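Local atomic coordinates of uncharacterized protein (Bacteroides fragilis, PDB entry 3NNG), a protein that is of unknown function but contains an F5/8 type C domain, a calcium-bound beta-sandwich of a family whose members often bind carbohydrates or membranes. Residues 62-67 and 152-157; 113-118 and 122-127. The protein carries 1 engineered substitution. All coordinates share one frame; numbering follows the deposited sequence.

Residues 62-67 and 152-157 (contact 1) meet inside the domain, about 3 Å from the centre of the chain, whereas residues 113-118 and 122-127 (contact 2) close a loop nearer the surface; the two centres lie about 13 Å apart. Contact 2 is nested along the chain within the loop that contact 1 closes, and strand 124-144, which leaves contact 2, runs beside strand 63-68 before the chain turns into strand 148-159. The two contacts touch where Tyr157 OH packs 3.4 Å from Tyr125 CE1. Calcium is bound by Ala152 and Glu153 of contact 1, while the Phe118 side chain of contact 2 lies about 13 Å from the ion.

Contact 1: residues 62-67 and 152-157; sequences CWWNTV and AEINLY. With CA (calcium ion), chain C.
One face of the Trp64 indole receives the CG2 methyl of Ile154, which sits over the six-membered ring, displaced from its middle toward the rim. The methyl lies 3.9 Å from the ring centroid, 20° off the normal, a CH-pi contact in which CG2 comes closest to Trp64 CH2, at 3.7 Å. At the ring's edge, the indole NE1 finds its polar partner outside the two segments, at Ala39. Trp64 CG stands anti to the backbone N (chi1 -179°), sending the indole across the interior; in Ile154 CG1 takes that anti place (chi1 -173°), and CG2, left between the backbone N and the carbonyl carbon, meets the ring from there. Two residues further along each strand, Thr66 offers its methyl rather than its hydroxyl, CG2 approaching Leu156 CD2 at 4.3 Å. A CA-CA separation of 9.8 Å between Trp64 and Ile154 shows that side chains alone bridge the gap, as between the facing layers of a beta-sandwich, here the jelly-roll known from F5/8 type C domains. Strand 63-68 runs between strands 23-26 and 124-144, and Val24 and Phe138 add to the apolar filling around Thr66; Leu156 also packs on Leu74 and Phe77 of strand 71-79. Just before Ile154 the chain becomes a calcium ligand. Ala152 O binds the ion at 2.5 Å and the bent side chain of Glu153 brings OE2 to it, while further ligands come from Leu41 O, Asp44 OD1, Glu46 O and Thr49 O. The other carboxylate oxygen, Glu153 OE1, forms a salt bridge with Arg19, which would further fix the rotation of the group.

Contact 2: residues 113-118 and 122-127; sequences LTFRNF and DPQYAA
The loop joining strand 107-114 to strand 124-144 is closed by the Gln124 side chain, whose amide grips the backbone of Arg116 at both ends. Arg116 N donates to Gln124 OE1 (2.9 Å), lying in the carbonyl plane on a lone pair. Gln124 NE2 returns a nearly straight bond to Arg116 O (2.7 Å, 177° at the hydrogen), although it comes from well above that carbonyl's plane. An extended chain beyond CG (chi2 176°) carries the amide across the gap. Antiparallel as they run, the two segments are not paired neighbours in the sheet: Leu113 bonds through its backbone to Ala94 and Gln124 to Val79, and the amide's two bonds to one residue's N and O resemble those a neighbouring strand could make. Two phenylalanines meet the amide, each at a different atom. Gln124 NE2 lies 3.2 Å above one face of the Phe118 ring, toward its rim, with amide and ring planes 49° apart, while OE1 meets the Phe115 ring in plane at its edge and rests 3.6 Å from Phe115 CB. Where strand 107-114 ends and strand 124-144 begins, Ala126 CB packs against Leu113 CG at 4.0 Å. Arg92 hydrogen-bonds to Phe115 O through NE and to Asn117 OD1 through NH2.

Contact 1: residues 62-67 and 152-157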
ATOM      1  N   CYS A  62      -1.079  12.065   2.714  1.00 14.45           N
ATOM      2  CA  CYS A  62      -0.057  11.050   2.461  1.00 15.04           C
ATOM      3  C   CYS A  62      -0.723   9.746   2.061  1.00 15.96           C
ATOM      4  O   CYS A  62      -1.345   9.079   2.898  1.00 14.48           O
ATOM      5  CB  CYS A  62       0.785  10.831   3.720  1.00 14.96           C
ATOM      6  SG  CYS A  62       2.171   9.670   3.491  1.00 23.10           S
ATOM      7  N   TRP A  63      -0.610   9.377   0.790  1.00 12.16           N
ATOM      8  CA  TRP A  63      -1.346   8.206   0.310  1.00 19.72           C
ATOM      9  C   TRP A  63      -0.760   7.587  -0.963  1.00 15.55           C
ATOM     10  O   TRP A  63      -0.013   8.233  -1.709  1.00 16.83           O
ATOM     11  CB  TRP A  63      -2.832   8.545   0.128  1.00 13.01           C
ATOM     12  CG  TRP A  63      -3.080   9.719  -0.792  1.00 14.62           C
ATOM     13  CD1 TRP A  63      -3.265  11.025  -0.427  1.00 15.48           C
ATOM     14  CD2 TRP A  63      -3.154   9.689  -2.226  1.00 10.58           C
ATOM     15  NE1 TRP A  63      -3.444  11.809  -1.545  1.00 16.60           N
ATOM     16  CE2 TRP A  63      -3.386  11.011  -2.660  1.00 15.12           C
ATOM     17  CE3 TRP A  63      -3.036   8.672  -3.187  1.00 13.06           C
ATOM     18  CZ2 TRP A  63      -3.504  11.343  -4.013  1.00 24.20           C
ATOM     19  CZ3 TRP A  63      -3.154   9.004  -4.531  1.00 15.09           C
ATOM     20  CH2 TRP A  63      -3.389  10.327  -4.930  1.00 17.52           C
ATOM     21  N   TRP A  64      -1.089   6.319  -1.179  1.00 13.36           N
ATOM     22  CA  TRP A  64      -0.667   5.582  -2.360  1.00 14.46           C
ATOM     23  C   TRP A  64      -1.905   4.858  -2.903  1.00 18.65           C
ATOM     24  O   TRP A  64      -2.730   4.356  -2.139  1.00 16.94           O
ATOM     25  CB  TRP A  64       0.473   4.610  -2.007  1.00 11.11           C
ATOM     26  CG  TRP A  64       1.023   3.793  -3.172  1.00 12.18           C
ATOM     27  CD1 TRP A  64       2.189   4.017  -3.886  1.00  9.54           C
ATOM     28  CD2 TRP A  64       0.450   2.595  -3.716  1.00 17.10           C
ATOM     29  NE1 TRP A  64       2.358   3.029  -4.838  1.00 14.12           N
ATOM     30  CE2 TRP A  64       1.301   2.159  -4.767  1.00  8.72           C
ATOM     31  CE3 TRP A  64      -0.703   1.852  -3.419  1.00 17.97           C
ATOM     32  CZ2 TRP A  64       1.025   1.022  -5.517  1.00  9.37           C
ATOM     33  CZ3 TRP A  64      -0.978   0.712  -4.172  1.00  8.44           C
ATOM     34  CH2 TRP A  64      -0.115   0.308  -5.209  1.00  8.42           C
ATOM     35  N   ASN A  65      -2.047   4.830  -4.221  1.00 10.71           N
ATOM     36  CA  ASN A  65      -3.297   4.407  -4.847  1.00 12.80           C
ATOM     37  C   ASN A  65      -3.004   3.524  -6.041  1.00 15.61           C
ATOM     38  O   ASN A  65      -2.021   3.759  -6.754  1.00 14.05           O
ATOM     39  CB  ASN A  65      -4.086   5.635  -5.311  1.00 10.67           C
ATOM     40  CG  ASN A  65      -5.473   5.288  -5.831  1.00 12.35           C
ATOM     41  OD1 ASN A  65      -5.652   4.944  -7.007  1.00 17.74           O
ATOM     42  ND2 ASN A  65      -6.463   5.383  -4.958  1.00 10.41           N
ATOM     43  N   THR A  66      -3.838   2.507  -6.254  1.00 13.76           N
ATOM     44  CA  THR A  66      -3.745   1.697  -7.464  1.00 16.20           C
ATOM     45  C   THR A  66      -5.115   1.465  -8.107  1.00 18.91           C
ATOM     46  O   THR A  66      -6.099   1.137  -7.426  1.00 15.57           O
ATOM     47  CB  THR A  66      -3.035   0.334  -7.214  1.00 17.73           C
ATOM     48  OG1 THR A  66      -2.949  -0.397  -8.446  1.00 15.80           O
ATOM     49  CG2 THR A  66      -3.798  -0.506  -6.183  1.00 15.77           C
ATOM     50  N   VAL A  67      -5.176   1.677  -9.417  1.00 13.49           N
ATOM     51  CA  VAL A  67      -6.301   1.211 -10.215  1.00  7.13           C
ATOM     52  C   VAL A  67      -5.941  -0.187 -10.699  1.00 10.60           C
ATOM     53  O   VAL A  67      -4.973  -0.359 -11.438  1.00 15.10           O
ATOM     54  CB  VAL A  67      -6.537   2.116 -11.447  1.00 18.20           C
ATOM     55  CG1 VAL A  67      -7.863   1.770 -12.118  1.00 27.15           C
ATOM     56  CG2 VAL A  67      -6.508   3.585 -11.049  1.00 17.51           C
ATOM     57  N   ALA A 152       8.568  -0.157   0.242  1.00 15.09           N
ATOM     58  CA  ALA A 152       9.337  -0.615  -0.903  1.00 16.91           C
ATOM     59  C   ALA A 152       8.514  -1.561  -1.738  1.00 16.51           C
ATOM     60  O   ALA A 152       8.657  -1.611  -2.947  1.00 11.79           O
ATOM     61  CB  ALA A 152      10.620  -1.275  -0.461  1.00 17.98           C
ATOM     62  N   GLU A 153       7.631  -2.297  -1.083  1.00 15.66           N
ATOM     63  CA  GLU A 153       6.798  -3.261  -1.772  1.00 13.06           C
ATOM     64  C   GLU A 153       5.449  -3.346  -1.100  1.00 16.37           C
ATOM     65  O   GLU A 153       5.371  -3.588   0.098  1.00 13.43           O
ATOM     66  CB  GLU A 153       7.473  -4.635  -1.747  1.00 18.20           C
ATOM     67  CG  GLU A 153       8.571  -4.752  -2.785  1.00 27.56           C
ATOM     68  CD  GLU A 153       8.007  -4.632  -4.194  1.00 28.84           C
ATOM     69  OE1 GLU A 153       7.087  -5.402  -4.529  1.00 32.36           O
ATOM     70  OE2 GLU A 153       8.470  -3.771  -4.957  1.00 23.42           O
ATOM     71  N   ILE A 154       4.393  -3.137  -1.879  1.00 17.42           N
ATOM     72  CA  ILE A 154       3.042  -3.417  -1.432  1.00 18.58           C
ATOM     73  C   ILE A 154       2.402  -4.463  -2.341  1.00 19.49           C
ATOM     74  O   ILE A 154       2.641  -4.482  -3.548  1.00 12.28           O
ATOM     75  CB  ILE A 154       2.165  -2.168  -1.438  1.00 21.77           C
ATOM     76  CG1 ILE A 154       0.815  -2.491  -0.788  1.00 15.28           C
ATOM     77  CG2 ILE A 154       1.997  -1.627  -2.883  1.00 10.00           C
ATOM     78  CD1 ILE A 154       0.005  -1.251  -0.443  1.00 21.86           C
ATOM     79  N   ASN A 155       1.600  -5.335  -1.745  1.00 17.32           N
ATOM     80  CA  ASN A 155       0.876  -6.354  -2.485  1.00 18.98           C
ATOM     81  C   ASN A 155      -0.563  -6.405  -2.030  1.00 19.22           C
ATOM     82  O   ASN A 155      -0.870  -6.053  -0.892  1.00 16.78           O
ATOM     83  CB  ASN A 155       1.517  -7.720  -2.271  1.00  9.80           C
ATOM     84  CG  ASN A 155       2.757  -7.904  -3.103  1.00 18.57           C
ATOM     85  OD1 ASN A 155       2.676  -8.219  -4.291  1.00 17.35           O
ATOM     86  ND2 ASN A 155       3.917  -7.690  -2.495  1.00 13.64           N
ATOM     87  N   LEU A 156      -1.444  -6.834  -2.924  1.00 16.89           N
ATOM     88  CA  LEU A 156      -2.823  -7.106  -2.548  1.00 15.21           C
ATOM     89  C   LEU A 156      -3.048  -8.591  -2.752  1.00 15.16           C
ATOM     90  O   LEU A 156      -2.446  -9.191  -3.649  1.00 17.08           O
ATOM     91  CB  LEU A 156      -3.795  -6.287  -3.408  1.00 17.23           C
ATOM     92  CG  LEU A 156      -4.255  -4.907  -2.924  1.00 22.24           C
ATOM     93  CD1 LEU A 156      -3.143  -4.132  -2.235  1.00 21.53           C
ATOM     94  CD2 LEU A 156      -4.867  -4.079  -4.098  1.00 20.78           C
ATOM     95  N   TYR A 157      -3.912  -9.187  -1.929  1.00 19.49           N
ATOM     96  CA  TYR A 157      -4.126 -10.642  -1.965  1.00 14.15           C
ATOM     97  C   TYR A 157      -5.576 -11.029  -2.205  1.00 18.26           C
ATOM     98  O   TYR A 157      -6.512 -10.299  -1.832  1.00 15.14           O
ATOM     99  CB  TYR A 157      -3.628 -11.289  -0.667  1.00 15.09           C
ATOM    100  CG  TYR A 157      -2.153 -11.055  -0.433  1.00 18.20           C
ATOM    101  CD1 TYR A 157      -1.719  -9.962   0.292  1.00 19.12           C
ATOM    102  CD2 TYR A 157      -1.192 -11.907  -0.979  1.00 19.28           C
ATOM    103  CE1 TYR A 157      -0.361  -9.727   0.498  1.00 29.41           C
ATOM    104  CE2 TYR A 157       0.165 -11.676  -0.792  1.00 14.25           C
ATOM    105  CZ  TYR A 157       0.573 -10.580  -0.047  1.00 24.89           C
ATOM    106  OH  TYR A 157       1.916 -10.321   0.159  1.00 26.18           O
TER
HETATM  107 CA    CA C 402      10.219  -1.784  -4.820  1.00 22.95          CA

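Contact 2: residues 113-118 and 122-127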
ATOM      1  N   LEU A 113      -5.115   0.137  10.454  1.00 22.05           N
ATOM      2  CA  LEU A 113      -4.133  -0.940  10.446  1.00 21.89           C
ATOM      3  C   LEU A 113      -2.833  -0.422  11.062  1.00 31.61           C
ATOM      4  O   LEU A 113      -2.381   0.680  10.725  1.00 25.36           O
ATOM      5  CB  LEU A 113      -3.876  -1.464   9.029  1.00 23.11           C
ATOM      6  CG  LEU A 113      -5.030  -2.108   8.236  1.00 20.91           C
ATOM      7  CD1 LEU A 113      -5.816  -3.084   9.096  1.00 23.85           C
ATOM      8  CD2 LEU A 113      -5.948  -1.062   7.694  1.00 18.97           C
ATOM      9  N   THR A 114      -2.256  -1.216  11.969  1.00 23.27           N
ATOM     10  CA  THR A 114      -1.027  -0.870  12.674  1.00 20.75           C
ATOM     11  C   THR A 114       0.052  -1.901  12.375  1.00 21.68           C
ATOM     12  O   THR A 114      -0.231  -3.092  12.299  1.00 25.40           O
ATOM     13  CB  THR A 114      -1.253  -0.841  14.197  1.00 20.67           C
ATOM     14  OG1 THR A 114      -2.121   0.247  14.525  1.00 22.83           O
ATOM     15  CG2 THR A 114       0.065  -0.671  14.931  1.00 29.63           C
ATOM     16  N   PHE A 115       1.285  -1.445  12.205  1.00 16.97           N
ATOM     17  CA  PHE A 115       2.391  -2.334  11.870  1.00 21.25           C
ATOM     18  C   PHE A 115       3.458  -2.273  12.947  1.00 26.66           C
ATOM     19  O   PHE A 115       3.655  -1.231  13.559  1.00 27.68           O
ATOM     20  CB  PHE A 115       2.987  -1.946  10.511  1.00 18.34           C
ATOM     21  CG  PHE A 115       1.987  -1.997   9.397  1.00 27.00           C
ATOM     22  CD1 PHE A 115       1.644  -3.209   8.810  1.00 19.91           C
ATOM     23  CD2 PHE A 115       1.344  -0.847   8.974  1.00 19.87           C
ATOM     24  CE1 PHE A 115       0.701  -3.257   7.817  1.00 23.87           C
ATOM     25  CE2 PHE A 115       0.392  -0.900   7.969  1.00 19.81           C
ATOM     26  CZ  PHE A 115       0.077  -2.097   7.392  1.00 21.74           C
ATOM     27  N   ARG A 116       4.141  -3.389  13.177  1.00 29.59           N
ATOM     28  CA  ARG A 116       5.271  -3.414  14.105  1.00 27.70           C
ATOM     29  C   ARG A 116       6.556  -3.088  13.353  1.00 23.98           C
ATOM     30  O   ARG A 116       6.545  -2.873  12.142  1.00 26.48           O
ATOM     31  CB  ARG A 116       5.425  -4.792  14.751  1.00 33.10           C
ATOM     32  CG  ARG A 116       4.131  -5.560  14.966  1.00 47.59           C
ATOM     33  CD  ARG A 116       4.303  -6.608  16.064  1.00 58.20           C
ATOM     34  NE  ARG A 116       3.406  -7.755  15.922  1.00 68.10           N
ATOM     35  CZ  ARG A 116       2.076  -7.683  15.874  1.00 71.95           C
ATOM     36  NH1 ARG A 116       1.461  -6.507  15.944  1.00 72.57           N
ATOM     37  NH2 ARG A 116       1.358  -8.792  15.748  1.00 67.41           N
ATOM     38  N   ASN A 117       7.668  -3.070  14.074  1.00 23.88           N
ATOM     39  CA  ASN A 117       8.966  -2.929  13.431  1.00 22.69           C
ATOM     40  C   ASN A 117       9.182  -4.022  12.395  1.00 27.21           C
ATOM     41  O   ASN A 117       8.995  -5.211  12.672  1.00 25.56           O
ATOM     42  CB  ASN A 117      10.085  -2.932  14.467  1.00 25.03           C
ATOM     43  CG  ASN A 117      10.043  -1.707  15.358  1.00 32.47           C
ATOM     44  OD1 ASN A 117       9.261  -0.782  15.121  1.00 29.99           O
ATOM     45  ND2 ASN A 117      10.881  -1.692  16.387  1.00 37.33           N
ATOM     46  N   PHE A 118       9.562  -3.609  11.191  1.00 16.22           N
ATOM     47  CA  PHE A 118       9.807  -4.550  10.119  1.00 21.85           C
ATOM     48  C   PHE A 118      11.093  -5.340  10.371  1.00 21.92           C
ATOM     49  O   PHE A 118      12.013  -4.848  11.019  1.00 23.55           O
ATOM     50  CB  PHE A 118       9.864  -3.814   8.779  1.00 18.60           C
ATOM     51  CG  PHE A 118       8.542  -3.225   8.369  1.00 17.07           C
ATOM     52  CD1 PHE A 118       7.633  -3.975   7.630  1.00 16.49           C
ATOM     53  CD2 PHE A 118       8.190  -1.942   8.760  1.00 16.72           C
ATOM     54  CE1 PHE A 118       6.400  -3.441   7.269  1.00 18.19           C
ATOM     55  CE2 PHE A 118       6.966  -1.407   8.403  1.00 22.84           C
ATOM     56  CZ  PHE A 118       6.063  -2.165   7.660  1.00 19.89           C
ATOM     57  N   ASP A 122      11.142  -8.579   5.130  1.00 19.79           N
ATOM     58  CA  ASP A 122       9.908  -9.321   5.366  1.00 22.96           C
ATOM     59  C   ASP A 122       8.694  -8.388   5.391  1.00 21.09           C
ATOM     60  O   ASP A 122       8.723  -7.366   6.066  1.00 27.48           O
ATOM     61  CB  ASP A 122      10.006 -10.084   6.692  1.00 24.27           C
ATOM     62  CG  ASP A 122       9.122 -11.322   6.726  1.00 33.81           C
ATOM     63  OD1 ASP A 122       9.184 -12.125   5.773  1.00 36.83           O
ATOM     64  OD2 ASP A 122       8.379 -11.498   7.717  1.00 31.34           O
ATOM     65  N   PRO A 123       7.625  -8.738   4.649  1.00 23.76           N
ATOM     66  CA  PRO A 123       6.395  -7.941   4.702  1.00 17.59           C
ATOM     67  C   PRO A 123       5.576  -8.259   5.944  1.00 18.28           C
ATOM     68  O   PRO A 123       5.780  -9.292   6.560  1.00 19.99           O
ATOM     69  CB  PRO A 123       5.620  -8.366   3.450  1.00 21.98           C
ATOM     70  CG  PRO A 123       6.357  -9.533   2.868  1.00 23.81           C
ATOM     71  CD  PRO A 123       7.486  -9.914   3.775  1.00 18.23           C
ATOM     72  N   GLN A 124       4.681  -7.349   6.308  1.00 19.58           N
ATOM     73  CA  GLN A 124       3.668  -7.620   7.308  1.00 18.97           C
ATOM     74  C   GLN A 124       2.331  -7.592   6.593  1.00 16.20           C
ATOM     75  O   GLN A 124       2.141  -6.831   5.647  1.00 19.15           O
ATOM     76  CB  GLN A 124       3.705  -6.588   8.440  1.00 19.59           C
ATOM     77  CG  GLN A 124       4.982  -6.641   9.256  1.00 20.35           C
ATOM     78  CD  GLN A 124       5.048  -5.558  10.291  1.00 23.42           C
ATOM     79  OE1 GLN A 124       4.091  -5.327  11.035  1.00 22.70           O
ATOM     80  NE2 GLN A 124       6.183  -4.874  10.350  1.00 27.12           N
ATOM     81  N   TYR A 125       1.408  -8.425   7.058  1.00 14.79           N
ATOM     82  CA  TYR A 125       0.170  -8.675   6.360  1.00 20.89           C
ATOM     83  C   TYR A 125      -1.002  -8.097   7.135  1.00 27.32           C
ATOM     84  O   TYR A 125      -1.095  -8.246   8.352  1.00 22.79           O
ATOM     85  CB  TYR A 125       0.005 -10.179   6.145  1.00 15.47           C
ATOM     86  CG  TYR A 125       1.160 -10.792   5.388  1.00 18.23           C
ATOM     87  CD1 TYR A 125       1.114 -10.933   4.003  1.00 17.06           C
ATOM     88  CD2 TYR A 125       2.299 -11.223   6.052  1.00 25.86           C
ATOM     89  CE1 TYR A 125       2.167 -11.483   3.314  1.00 22.91           C
ATOM     90  CE2 TYR A 125       3.359 -11.775   5.366  1.00 20.94           C
ATOM     91  CZ  TYR A 125       3.287 -11.902   4.002  1.00 25.30           C
ATOM     92  OH  TYR A 125       4.339 -12.452   3.310  1.00 37.68           O
ATOM     93  N   ALA A 126      -1.889  -7.409   6.432  1.00 19.79           N
ATOM     94  CA  ALA A 126      -3.060  -6.856   7.087  1.00 24.03           C
ATOM     95  C   ALA A 126      -4.294  -7.446   6.423  1.00 21.36           C
ATOM     96  O   ALA A 126      -4.528  -7.235   5.235  1.00 20.87           O
ATOM     97  CB  ALA A 126      -3.063  -5.343   7.000  1.00 22.37           C
ATOM     98  N   ALA A 127      -5.062  -8.205   7.199  1.00 17.92           N
ATOM     99  CA  ALA A 127      -6.249  -8.883   6.699  1.00 23.77           C
ATOM    100  C   ALA A 127      -7.399  -7.912   6.432  1.00 29.76           C
ATOM    101  O   ALA A 127      -7.609  -6.952   7.174  1.00 26.32           O
ATOM    102  CB  ALA A 127      -6.683  -9.973   7.690  1.00 20.77           C
TER